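Local structure of aeromonas extracellular serine protease (Aeromonas sobria, 3WQB) at residues G66-G71 with I135-Q140; V74-D79 with S118-I123; L81-P86 with S103-P108; L88-R93 with A124-A129. The protein cleaves peptide bonds after paired basic residues, one of them lysine, as a calcium-binding secreted serine protease that is probably a potent virulence factor. The protein carries 1 engineered substitution. All coordinates share one frame; numbering follows the deposited sequence.

Contact 1: residues G66-G71 with I135-Q140; sequences GVLGQG and IAPRAQ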
loop_
_atom_site.group_PDB
_atom_site.type_symbol
_atom_site.label_atom_id
_atom_site.label_comp_id
_atom_site.label_asym_id
_atom_site.label_seq_id
_atom_site.Cartn_x
_atom_site.Cartn_y
_atom_site.Cartn_z
ATOM N N GLY A 66 29.612 -4.971 -3.833
ATOM C CA GLY A 66 29.525 -5.141 -2.388
ATOM C C GLY A 66 28.495 -4.267 -1.695
ATOM O O GLY A 66 28.511 -4.141 -0.466
ATOM N N VAL A 67 27.605 -3.651 -2.473
ATOM C CA VAL A 67 26.448 -2.935 -1.923
ATOM C C VAL A 67 25.363 -3.966 -1.617
ATOM O O VAL A 67 24.726 -4.515 -2.522
ATOM C CB VAL A 67 25.927 -1.852 -2.901
ATOM C CG1 VAL A 67 24.688 -1.165 -2.331
ATOM C CG2 VAL A 67 27.018 -0.811 -3.210
ATOM N N LEU A 68 25.162 -4.216 -0.329
ATOM C CA LEU A 68 24.385 -5.371 0.107
ATOM C C LEU A 68 23.430 -5.090 1.267
ATOM O O LEU A 68 22.864 -6.023 1.845
ATOM C CB LEU A 68 25.328 -6.529 0.464
ATOM C CG LEU A 68 26.167 -7.153 -0.655
ATOM C CD1 LEU A 68 27.153 -8.152 -0.080
ATOM C CD2 LEU A 68 25.303 -7.794 -1.733
ATOM N N GLY A 69 23.243 -3.819 1.614
ATOM C CA GLY A 69 22.322 -3.472 2.687
ATOM C C GLY A 69 22.921 -3.447 4.081
ATOM O O GLY A 69 22.201 -3.318 5.062
ATOM N N GLN A 70 24.245 -3.561 4.171
ATOM C CA GLN A 70 24.943 -3.534 5.455
ATOM C C GLN A 70 24.610 -2.278 6.260
ATOM O O GLN A 70 24.598 -1.165 5.720
ATOM C CB GLN A 70 26.460 -3.679 5.249
ATOM C CG GLN A 70 27.138 -2.636 4.328
ATOM C CD GLN A 70 27.218 -3.028 2.847
ATOM O OE1 GLN A 70 26.355 -3.716 2.314
ATOM N NE2 GLN A 70 28.259 -2.554 2.176
ATOM N N GLY A 71 24.283 -2.481 7.533
ATOM C CA GLY A 71 23.983 -1.386 8.447
ATOM C C GLY A 71 22.546 -0.905 8.404
ATOM O O GLY A 71 22.183 0.008 9.146
ATOM N N ILE A 135 17.807 -9.575 -1.669
ATOM C CA ILE A 135 18.139 -8.362 -2.405
ATOM C C ILE A 135 19.218 -7.576 -1.653
ATOM O O ILE A 135 20.162 -7.060 -2.259
ATOM C CB ILE A 135 16.885 -7.504 -2.564
ATOM C CG1 ILE A 135 15.925 -8.152 -3.549
ATOM C CG2 ILE A 135 17.213 -6.084 -3.025
ATOM C CD1 ILE A 135 14.514 -7.586 -3.446
ATOM N N ALA A 136 19.060 -7.508 -0.329
ATOM C CA ALA A 136 19.945 -6.776 0.568
ATOM C C ALA A 136 20.357 -7.766 1.664
ATOM O O ALA A 136 19.894 -7.678 2.813
ATOM C CB ALA A 136 19.221 -5.569 1.149
ATOM N N PRO A 137 21.245 -8.721 1.315
ATOM C CA PRO A 137 21.510 -9.859 2.195
ATOM C C PRO A 137 22.339 -9.533 3.433
ATOM O O PRO A 137 22.604 -10.423 4.249
ATOM C CB PRO A 137 22.241 -10.846 1.282
ATOM C CG PRO A 137 22.931 -9.986 0.294
ATOM C CD PRO A 137 22.019 -8.803 0.062
ATOM N N ARG A 138 22.728 -8.276 3.592
ATOM C CA ARG A 138 23.389 -7.859 4.827
ATOM C C ARG A 138 22.515 -6.949 5.695
ATOM O O ARG A 138 22.949 -6.484 6.760
ATOM C CB ARG A 138 24.760 -7.234 4.537
ATOM C CG ARG A 138 25.763 -8.203 3.906
ATOM C CD ARG A 138 27.156 -7.591 3.798
ATOM N NE ARG A 138 27.697 -7.287 5.118
ATOM C CZ ARG A 138 28.661 -6.404 5.368
ATOM N NH1 ARG A 138 29.223 -5.702 4.392
ATOM N NH2 ARG A 138 29.056 -6.215 6.616
ATOM N N ALA A 139 21.284 -6.698 5.251
ATOM C CA ALA A 139 20.336 -5.940 6.066
ATOM C C ALA A 139 19.905 -6.771 7.280
ATOM O O ALA A 139 20.004 -8.007 7.263
ATOM C CB ALA A 139 19.136 -5.511 5.230
ATOM N N GLN A 140 19.423 -6.094 8.319
ATOM C CA GLN A 140 19.000 -6.762 9.558
ATOM C C GLN A 140 17.496 -6.655 9.737
ATOM O O GLN A 140 16.926 -5.588 9.545
ATOM C CB GLN A 140 19.720 -6.173 10.770
ATOM C CG GLN A 140 21.225 -6.408 10.771
ATOM C CD GLN A 140 21.644 -7.558 11.661
ATOM O OE1 GLN A 140 21.701 -8.707 11.227
ATOM N NE2 GLN A 140 21.959 -7.248 12.916
HETATM O O HOH W 1 23.613 -4.796 8.759
#

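Contact 2: residues V74-D79 with S118-I123; sequences VAVVDD and SVSGII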
loop_
_atom_site.group_PDB
_atom_site.type_symbol
_atom_site.label_atom_id
_atom_site.label_comp_id
_atom_site.label_asym_id
_atom_site.label_seq_id
_atom_site.Cartn_x
_atom_site.Cartn_y
_atom_site.Cartn_z
ATOM N N VAL A 74 15.614 -3.223 8.903
ATOM C CA VAL A 74 14.313 -3.327 8.260
ATOM C C VAL A 74 13.315 -4.017 9.189
ATOM O O VAL A 74 13.593 -5.108 9.702
ATOM C CB VAL A 74 14.396 -4.125 6.933
ATOM C CG1 VAL A 74 13.046 -4.136 6.234
ATOM C CG2 VAL A 74 15.452 -3.549 5.997
ATOM N N ALA A 75 12.150 -3.392 9.390
ATOM C CA ALA A 75 11.042 -4.010 10.130
ATOM C C ALA A 75 10.048 -4.629 9.159
ATOM O O ALA A 75 9.573 -3.959 8.239
ATOM C CB ALA A 75 10.332 -2.985 10.992
ATOM N N VAL A 76 9.715 -5.894 9.384
ATOM C CA VAL A 76 8.699 -6.578 8.599
ATOM C C VAL A 76 7.446 -6.690 9.451
ATOM O O VAL A 76 7.381 -7.483 10.399
ATOM C CB VAL A 76 9.207 -7.950 8.116
ATOM C CG1 VAL A 76 8.134 -8.692 7.360
ATOM C CG2 VAL A 76 10.425 -7.754 7.221
ATOM N N VAL A 77 6.472 -5.844 9.137
ATOM C CA VAL A 77 5.213 -5.778 9.872
ATOM C C VAL A 77 4.223 -6.621 9.068
ATOM O O VAL A 77 3.741 -6.217 8.018
ATOM C CB VAL A 77 4.755 -4.311 10.053
ATOM C CG1 VAL A 77 3.488 -4.231 10.902
ATOM C CG2 VAL A 77 5.878 -3.478 10.684
ATOM N N ASP A 78 3.967 -7.832 9.538
ATOM C CA ASP A 78 3.317 -8.820 8.684
ATOM C C ASP A 78 2.663 -9.917 9.535
ATOM O O ASP A 78 2.259 -9.651 10.659
ATOM C CB ASP A 78 4.348 -9.372 7.683
ATOM C CG ASP A 78 3.735 -9.786 6.366
ATOM O OD1 ASP A 78 3.047 -10.827 6.332
ATOM O OD2 ASP A 78 3.964 -9.091 5.348
ATOM N N ASP A 79 2.536 -11.135 9.006
ATOM C CA ASP A 79 1.826 -12.195 9.725
ATOM C C ASP A 79 2.712 -12.986 10.685
ATOM O O ASP A 79 2.223 -13.843 11.417
ATOM C CB ASP A 79 1.106 -13.129 8.741
ATOM C CG ASP A 79 2.061 -14.021 7.951
ATOM O OD1 ASP A 79 3.298 -13.926 8.130
ATOM O OD2 ASP A 79 1.561 -14.856 7.161
ATOM N N SER A 118 8.168 -15.245 3.916
ATOM C CA SER A 118 8.437 -15.108 2.482
ATOM C C SER A 118 8.880 -13.685 2.115
ATOM O O SER A 118 9.838 -13.496 1.371
ATOM C CB SER A 118 7.211 -15.530 1.669
ATOM O OG SER A 118 6.899 -16.904 1.861
ATOM N N VAL A 119 8.166 -12.694 2.642
ATOM C CA VAL A 119 8.547 -11.281 2.508
ATOM C C VAL A 119 9.987 -11.051 2.974
ATOM O O VAL A 119 10.796 -10.436 2.264
ATOM C CB VAL A 119 7.557 -10.385 3.312
ATOM C CG1 VAL A 119 8.084 -8.966 3.507
ATOM C CG2 VAL A 119 6.205 -10.343 2.624
ATOM N N SER A 120 10.300 -11.558 4.170
ATOM C CA SER A 120 11.603 -11.351 4.771
ATOM C C SER A 120 12.750 -11.879 3.922
ATOM O O SER A 120 13.783 -11.221 3.802
ATOM C CB SER A 120 11.652 -11.943 6.182
ATOM O OG SER A 120 10.721 -11.267 7.011
ATOM N N GLY A 121 12.555 -13.043 3.306
ATOM C CA GLY A 121 13.581 -13.639 2.460
ATOM C C GLY A 121 13.868 -12.841 1.201
ATOM O O GLY A 121 15.012 -12.771 0.756
ATOM N N ILE A 122 12.827 -12.258 0.607
ATOM C CA ILE A 122 13.017 -11.394 -0.549
ATOM C C ILE A 122 13.971 -10.252 -0.172
ATOM O O ILE A 122 14.876 -9.903 -0.939
ATOM C CB ILE A 122 11.671 -10.878 -1.079
ATOM C CG1 ILE A 122 10.880 -12.037 -1.695
ATOM C CG2 ILE A 122 11.870 -9.729 -2.079
ATOM C CD1 ILE A 122 9.413 -11.718 -1.906
ATOM N N ILE A 123 13.775 -9.684 1.012
ATOM C CA ILE A 123 14.635 -8.597 1.466
ATOM C C ILE A 123 16.042 -9.051 1.803
ATOM O O ILE A 123 17.015 -8.467 1.320
ATOM C CB ILE A 123 14.053 -7.878 2.698
ATOM C CG1 ILE A 123 12.617 -7.421 2.443
ATOM C CG2 ILE A 123 14.922 -6.682 3.078
ATOM C CD1 ILE A 123 11.947 -6.814 3.641
#

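Contact 3: residues L81-P86 with S103-P108; sequences LAIAHP and SDDPTP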
loop_
_atom_site.group_PDB
_atom_site.type_symbol
_atom_site.label_atom_id
_atom_site.label_comp_id
_atom_site.label_asym_id
_atom_site.label_seq_id
_atom_site.Cartn_x
_atom_site.Cartn_y
_atom_site.Cartn_z
ATOM N N LEU A 81 7.291 -14.116 11.397
ATOM C CA LEU A 81 8.622 -14.302 10.844
ATOM C C LEU A 81 9.257 -15.465 11.575
ATOM O O LEU A 81 9.411 -15.419 12.797
ATOM C CB LEU A 81 9.470 -13.034 11.028
ATOM C CG LEU A 81 10.968 -13.099 10.683
ATOM C CD1 LEU A 81 11.257 -13.691 9.312
ATOM C CD2 LEU A 81 11.621 -11.718 10.832
ATOM N N ALA A 82 9.620 -16.505 10.828
ATOM C CA ALA A 82 10.292 -17.668 11.410
ATOM C C ALA A 82 11.766 -17.315 11.627
ATOM O O ALA A 82 12.626 -17.571 10.775
ATOM C CB ALA A 82 10.140 -18.873 10.515
ATOM N N ILE A 83 12.038 -16.702 12.774
ATOM C CA ILE A 83 13.353 -16.128 13.067
ATOM C C ILE A 83 14.494 -17.143 13.160
ATOM O O ILE A 83 15.660 -16.758 13.060
ATOM C CB ILE A 83 13.334 -15.224 14.330
ATOM C CG1 ILE A 83 12.802 -15.984 15.554
ATOM C CG2 ILE A 83 12.554 -13.939 14.054
ATOM C CD1 ILE A 83 13.178 -15.345 16.877
ATOM N N ALA A 84 14.166 -18.420 13.340
ATOM C CA ALA A 84 15.186 -19.464 13.366
ATOM C C ALA A 84 15.438 -20.135 12.002
ATOM O O ALA A 84 16.243 -21.063 11.911
ATOM C CB ALA A 84 14.856 -20.505 14.426
ATOM N N HIS A 85 14.770 -19.666 10.944
ATOM C CA HIS A 85 15.030 -20.165 9.595
ATOM C C HIS A 85 16.522 -20.118 9.300
ATOM O O HIS A 85 17.166 -19.097 9.561
ATOM C CB HIS A 85 14.308 -19.306 8.560
ATOM C CG HIS A 85 14.211 -19.947 7.210
ATOM N ND1 HIS A 85 15.299 -20.120 6.379
ATOM C CD2 HIS A 85 13.158 -20.500 6.567
ATOM C CE1 HIS A 85 14.911 -20.727 5.272
ATOM N NE2 HIS A 85 13.614 -20.960 5.358
ATOM N N PRO A 86 17.082 -21.210 8.753
ATOM C CA PRO A 86 18.533 -21.244 8.543
ATOM C C PRO A 86 19.046 -20.188 7.562
ATOM O O PRO A 86 20.224 -19.797 7.630
ATOM C CB PRO A 86 18.791 -22.660 7.996
ATOM C CG PRO A 86 17.471 -23.167 7.547
ATOM C CD PRO A 86 16.441 -22.493 8.409
ATOM N N SER A 103 5.688 -12.678 23.400
ATOM C CA SER A 103 7.077 -13.134 23.366
ATOM C C SER A 103 7.898 -12.308 22.382
ATOM O O SER A 103 7.359 -11.448 21.671
ATOM C CB SER A 103 7.148 -14.603 22.973
ATOM O OG SER A 103 7.042 -14.731 21.565
ATOM N N ASP A 104 9.202 -12.568 22.357
ATOM C CA ASP A 104 10.091 -11.934 21.385
ATOM C C ASP A 104 10.252 -12.778 20.120
ATOM O O ASP A 104 11.107 -12.494 19.277
ATOM C CB ASP A 104 11.452 -11.582 22.012
ATOM C CG ASP A 104 12.327 -12.789 22.285
ATOM O OD1 ASP A 104 11.903 -13.938 22.046
ATOM O OD2 ASP A 104 13.463 -12.574 22.764
ATOM N N ASP A 105 9.412 -13.800 19.985
ATOM C CA ASP A 105 9.528 -14.732 18.870
ATOM C C ASP A 105 8.251 -14.733 18.033
ATOM O O ASP A 105 7.250 -15.317 18.437
ATOM C CB ASP A 105 9.867 -16.140 19.385
ATOM C CG ASP A 105 10.151 -17.128 18.261
ATOM O OD1 ASP A 105 9.828 -16.820 17.102
ATOM O OD2 ASP A 105 10.707 -18.218 18.527
ATOM N N PRO A 106 8.286 -14.070 16.865
ATOM C CA PRO A 106 7.099 -13.953 16.024
ATOM C C PRO A 106 6.901 -15.129 15.063
ATOM O O PRO A 106 6.210 -14.988 14.064
ATOM C CB PRO A 106 7.367 -12.656 15.251
ATOM C CG PRO A 106 8.844 -12.680 15.056
ATOM C CD PRO A 106 9.407 -13.274 16.337
ATOM N N THR A 107 7.479 -16.289 15.378
ATOM C CA THR A 107 7.320 -17.475 14.539
ATOM C C THR A 107 5.856 -17.917 14.548
ATOM O O THR A 107 5.271 -18.067 15.617
ATOM C CB THR A 107 8.234 -18.623 15.023
ATOM O OG1 THR A 107 9.600 -18.203 14.923
ATOM C CG2 THR A 107 8.038 -19.894 14.191
ATOM N N PRO A 108 5.252 -18.105 13.360
ATOM C CA PRO A 108 3.855 -18.536 13.323
ATOM C C PRO A 108 3.641 -19.957 13.822
ATOM O O PRO A 108 4.547 -20.800 13.738
ATOM C CB PRO A 108 3.487 -18.461 11.839
ATOM C CG PRO A 108 4.536 -17.692 11.204
ATOM C CD PRO A 108 5.768 -17.794 12.017
HETATM O O HOH W 2 11.637 -19.650 14.054
#

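Contact 4: residues L88-R93 with A124-A129; sequences LADNVR and AAVDNA. With CA (calcium ion), chain C.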
loop_
_atom_site.group_PDB
_atom_site.type_symbol
_atom_site.label_atom_id
_atom_site.label_comp_id
_atom_site.label_asym_id
_atom_site.label_seq_id
_atom_site.Cartn_x
_atom_site.Cartn_y
_atom_site.Cartn_z
ATOM N N LEU A 88 17.632 -17.123 7.349
ATOM C CA LEU A 88 17.255 -15.806 7.890
ATOM C C LEU A 88 17.921 -15.450 9.215
ATOM O O LEU A 88 18.177 -14.276 9.485
ATOM C CB LEU A 88 15.735 -15.682 8.064
ATOM C CG LEU A 88 14.895 -15.781 6.787
ATOM C CD1 LEU A 88 13.418 -15.890 7.130
ATOM C CD2 LEU A 88 15.145 -14.588 5.861
ATOM N N ALA A 89 18.192 -16.463 10.037
ATOM C CA ALA A 89 18.591 -16.260 11.429
ATOM C C ALA A 89 19.764 -15.311 11.605
ATOM O O ALA A 89 19.736 -14.451 12.485
ATOM C CB ALA A 89 18.887 -17.605 12.096
ATOM N N ASP A 90 20.787 -15.456 10.759
ATOM C CA ASP A 90 21.978 -14.603 10.875
ATOM C C ASP A 90 21.666 -13.120 10.699
ATOM O O ASP A 90 22.435 -12.265 11.154
ATOM C CB ASP A 90 23.056 -15.002 9.862
ATOM C CG ASP A 90 23.730 -16.319 10.188
ATOM O OD1 ASP A 90 23.547 -16.844 11.307
ATOM O OD2 ASP A 90 24.461 -16.825 9.303
ATOM N N ASN A 91 20.558 -12.822 10.025
ATOM C CA ASN A 91 20.155 -11.440 9.780
ATOM C C ASN A 91 19.072 -10.919 10.713
ATOM O O ASN A 91 18.618 -9.790 10.566
ATOM C CB ASN A 91 19.746 -11.258 8.312
ATOM C CG ASN A 91 20.951 -11.218 7.380
ATOM O OD1 ASN A 91 22.093 -11.015 7.829
ATOM N ND2 ASN A 91 20.717 -11.416 6.093
ATOM N N VAL A 92 18.666 -11.721 11.686
ATOM C CA VAL A 92 17.660 -11.258 12.634
ATOM C C VAL A 92 18.354 -10.495 13.744
ATOM O O VAL A 92 19.303 -10.996 14.341
ATOM C CB VAL A 92 16.840 -12.439 13.202
ATOM C CG1 VAL A 92 15.902 -11.987 14.314
ATOM C CG2 VAL A 92 16.052 -13.122 12.088
ATOM N N ARG A 93 17.889 -9.284 14.016
ATOM C CA ARG A 93 18.429 -8.545 15.156
ATOM C C ARG A 93 17.402 -8.519 16.289
ATOM O O ARG A 93 16.223 -8.786 16.058
ATOM C CB ARG A 93 18.901 -7.145 14.764
ATOM C CG ARG A 93 17.792 -6.196 14.434
ATOM C CD ARG A 93 18.301 -4.758 14.387
ATOM N NE ARG A 93 17.209 -3.823 14.143
ATOM C CZ ARG A 93 16.891 -2.782 14.909
ATOM N NH1 ARG A 93 17.599 -2.473 15.993
ATOM N NH2 ARG A 93 15.870 -2.012 14.562
ATOM N N ALA A 124 16.153 -10.089 2.629
ATOM C CA ALA A 124 17.400 -10.319 3.344
ATOM C C ALA A 124 17.735 -11.789 3.622
ATOM O O ALA A 124 18.367 -12.100 4.634
ATOM C CB ALA A 124 17.404 -9.507 4.641
ATOM N N ALA A 125 17.359 -12.696 2.724
ATOM C CA ALA A 125 17.869 -14.066 2.844
ATOM C C ALA A 125 19.397 -14.003 2.871
ATOM O O ALA A 125 20.021 -13.239 2.125
ATOM C CB ALA A 125 17.362 -14.956 1.715
ATOM N N VAL A 126 19.987 -14.811 3.738
ATOM C CA VAL A 126 21.424 -14.756 3.988
ATOM C C VAL A 126 22.224 -15.204 2.762
ATOM O O VAL A 126 21.834 -16.138 2.050
ATOM C CB VAL A 126 21.781 -15.604 5.243
ATOM C CG1 VAL A 126 23.283 -15.635 5.503
ATOM C CG2 VAL A 126 21.053 -15.041 6.445
ATOM N N ASP A 127 23.320 -14.501 2.494
ATOM C CA ASP A 127 24.228 -14.871 1.419
ATOM C C ASP A 127 25.203 -15.935 1.927
ATOM O O ASP A 127 26.137 -15.642 2.669
ATOM C CB ASP A 127 24.988 -13.636 0.945
ATOM C CG ASP A 127 25.777 -13.880 -0.321
ATOM O OD1 ASP A 127 25.484 -14.854 -1.039
ATOM O OD2 ASP A 127 26.680 -13.064 -0.606
ATOM N N ASN A 128 24.941 -17.176 1.544
ATOM C CA ASN A 128 25.698 -18.318 2.058
ATOM C C ASN A 128 25.656 -19.445 1.020
ATOM O O ASN A 128 25.640 -19.172 -0.186
ATOM C CB ASN A 128 25.149 -18.742 3.431
ATOM C CG ASN A 128 23.648 -18.973 3.410
ATOM O OD1 ASN A 128 23.050 -19.131 2.343
ATOM N ND2 ASN A 128 23.027 -18.989 4.589
ATOM N N ALA A 129 25.643 -20.700 1.469
ATOM C CA ALA A 129 25.636 -21.830 0.535
ATOM C C ALA A 129 24.308 -22.592 0.515
ATOM O O ALA A 129 24.220 -23.704 -0.029
ATOM C CB ALA A 129 26.798 -22.780 0.830
HETATM CA CA CA C . 21.106 -18.189 1.308
HETATM O O HOH W 3 24.382 -18.696 7.146
#

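Contact 1: residues G66-G71 with I135-Q140
Leu68 to Gln70 pack against the type I turn Ala136-Ala139 in a partly buried loop-to-loop contact, where one segment leads toward strand 73-77 and the other into strand 140-144. Leu68 O is the polar link: it accepts from Arg138 N at 2.9 Å, the N-H...O angle being 156°, inside the turn that Ala139 N closes onto Ala136 O. The same oxygen comes to 3.4 Å from Pro137 CD, while Leu68 CD2 meets Pro137 CG at 3.8 Å and Leu68 CB lies 3.9 Å from Arg138 CG. Gly69, at positive phi, lets its CA come to 4.0 Å from Ala136 CB. Farther along, Gln70 CB sits 3.5 Å above the centre of the Arg138 guanidinium. The Gln70 chain bends at chi2 (-91°), and its amide is tied back to its own loop by NE2 to Gly66 O and by Leu68 N to OE1. A water joins Gly71 N to Arg138 O at 2.7 Å from each. One direct bond and one water bridge thus hold backbone to backbone, and Arg138 adds CG and CD against Leu68 and a guanidinium face against Gln70 CB.

Contact 2: residues V74-D79 with S118-I123
Asp78 OD1 has two hydrogen-bond partners, the backbone N of Asp79 at 2.7 Å and ND1 of His115, while the other carboxylate oxygen, Asp78 OD2, rests 3.7 Å from Val119 CG2 on the facing helix. The Asp79 N-H reaches OD1 on the anti side, 16° out of the carboxylate plane, so the backbone just past the strand helps fix the rotation of the carboxylate. The Asp79 carboxylate meets the first turn of helix 115-124: its OD1 accepts from Gly116 N and its OD2 from His115 N. Beyond this polar end the contact is mostly valine and isoleucine methyls. Val76 puts CG1, anti to its backbone N (chi1 177°), 3.9 Å from Val119 CG1, and CG2 4.0 Å from Ile123 CD1; in both pairs the side chains slide past each other in opposite directions. Val74 CG1 closes the row, 3.9 Å from the same Ile123 methyl. Ser120 OG lies 3.5 Å from Val76 CG2 but spends its hydroxyl on Gly116 O, one helical turn back, and is thereby satisfied in a buried setting. The axes of strand 74-77 and helix 118-123 approach to 9.5 Å, their directions 157° apart. Pro340 of helix 335-352 also touches Val119 and Ile123. A parallel strand delivering the aspartate, with a helix that starts at the histidine packed on it, is typical of the subtilisin fold and consistent with Asp78 and His115 forming the charge relay, whose serine position is probably that of the engineered Ala336.

Contact 3: residues L81-P86 with S103-P108
Ile83 holds CG1 between its backbone N and carbonyl carbon (chi1 56°), which carries that branch against Asp105 OD1 at 3.5 Å and leaves CG2 to meet Pro106 CD at 3.9 Å. On the other segment Thr107 has OG1 anti to its carbonyl carbon (chi1 -62°), and the hydroxyl comes back to Asp105 OD1 at 2.6 Å on the syn lone pair. Thr107 N also donates to this oxygen from the anti side, forming an Asx turn; an ST turn at Ser103 precedes it. The one direct hydrogen bond between the segments runs from Leu81 N to Pro106 O, 3.0 Å long and nearly straight at the hydrogen, although the donor stands 56° above the carbonyl plane. Beside it Leu81 CB faces Pro106 CG at 4.1 Å. A water accepts from Ala84 N at 2.9 Å and donates to Thr107 OG1, linking the two loops a second time. Pro108 lies close to Leu298 and Met303, which bind the second calcium ion. Two donors hold Asp105 OD1 and probably offset part of its charge where Ile83 CG1 and CD1 lie alongside.

Contact 4: residues L88-R93 with A124-A129
This contact belongs to the first calcium site: Val126, whose CG2 lies 3.7 Å from Asn91 ND2, gives its carbonyl O to the calcium ion at 2.3 Å, and Asn128 adds OD1 at 2.4 Å. Asn29, Asp87, Ile130 and Thr132 complete the coordination. Segment 88-93 meets the chain that leads to the metal. Asn91 ND2 donates to Ala124 O at 2.8 Å, with an N-H...O angle of 159° and the acceptor lying in the amide plane. CG of Asn91 is anti to its own carbonyl carbon (chi1 -75°), beside the backbone N, and from there ND2 donates to Pro137 O as well as to Ala124 O. Val126 CG2 touches this amide and also lies 4.0 Å from Asp90 CB, with the Asp90 and Val126 side chains at about a right angle. Leu88 turns its CD2 back to 4.1 Å from Ala125 CA. A water donates to Asp90 OD2 and accepts from Asn128 ND2, at 2.9 Å from each, so a calcium ligand is tied to the 3-10 segment. That short segment, 89-91, belongs to the long connection between strand 73-77 and helix 115-124, whereas segment 124-129 leaves the end of that helix; Asn91 and Arg93 go on to bond the backbone of Leu141 in edge strand 140-144.

How the contacts relate
The four contacts gather around helix 115-124 on one side of the protease domain. Contact 2, at the probable charge relay, joins contact 1 directly: Gln140 O to Val74 N and Ala136 N to Ile123 O, both 2.8 Å, are probable hydrogen bonds. Contacts 1 and 4 have centres 10 Å apart and touch where Pro137 CB comes to 3.4 Å from Ala125 O. Leu81 and Leu88 carry the packing among contacts 2, 3 and 4: Leu81 CD1 touches Leu88 CD1 at 3.8 Å and Ser120 OG at 3.4 Å. Contacts 1 and 3 do not touch. Contact 4 binds the first calcium ion, about 12 Å from the Ser120 side chain, while contact 3 approaches the second.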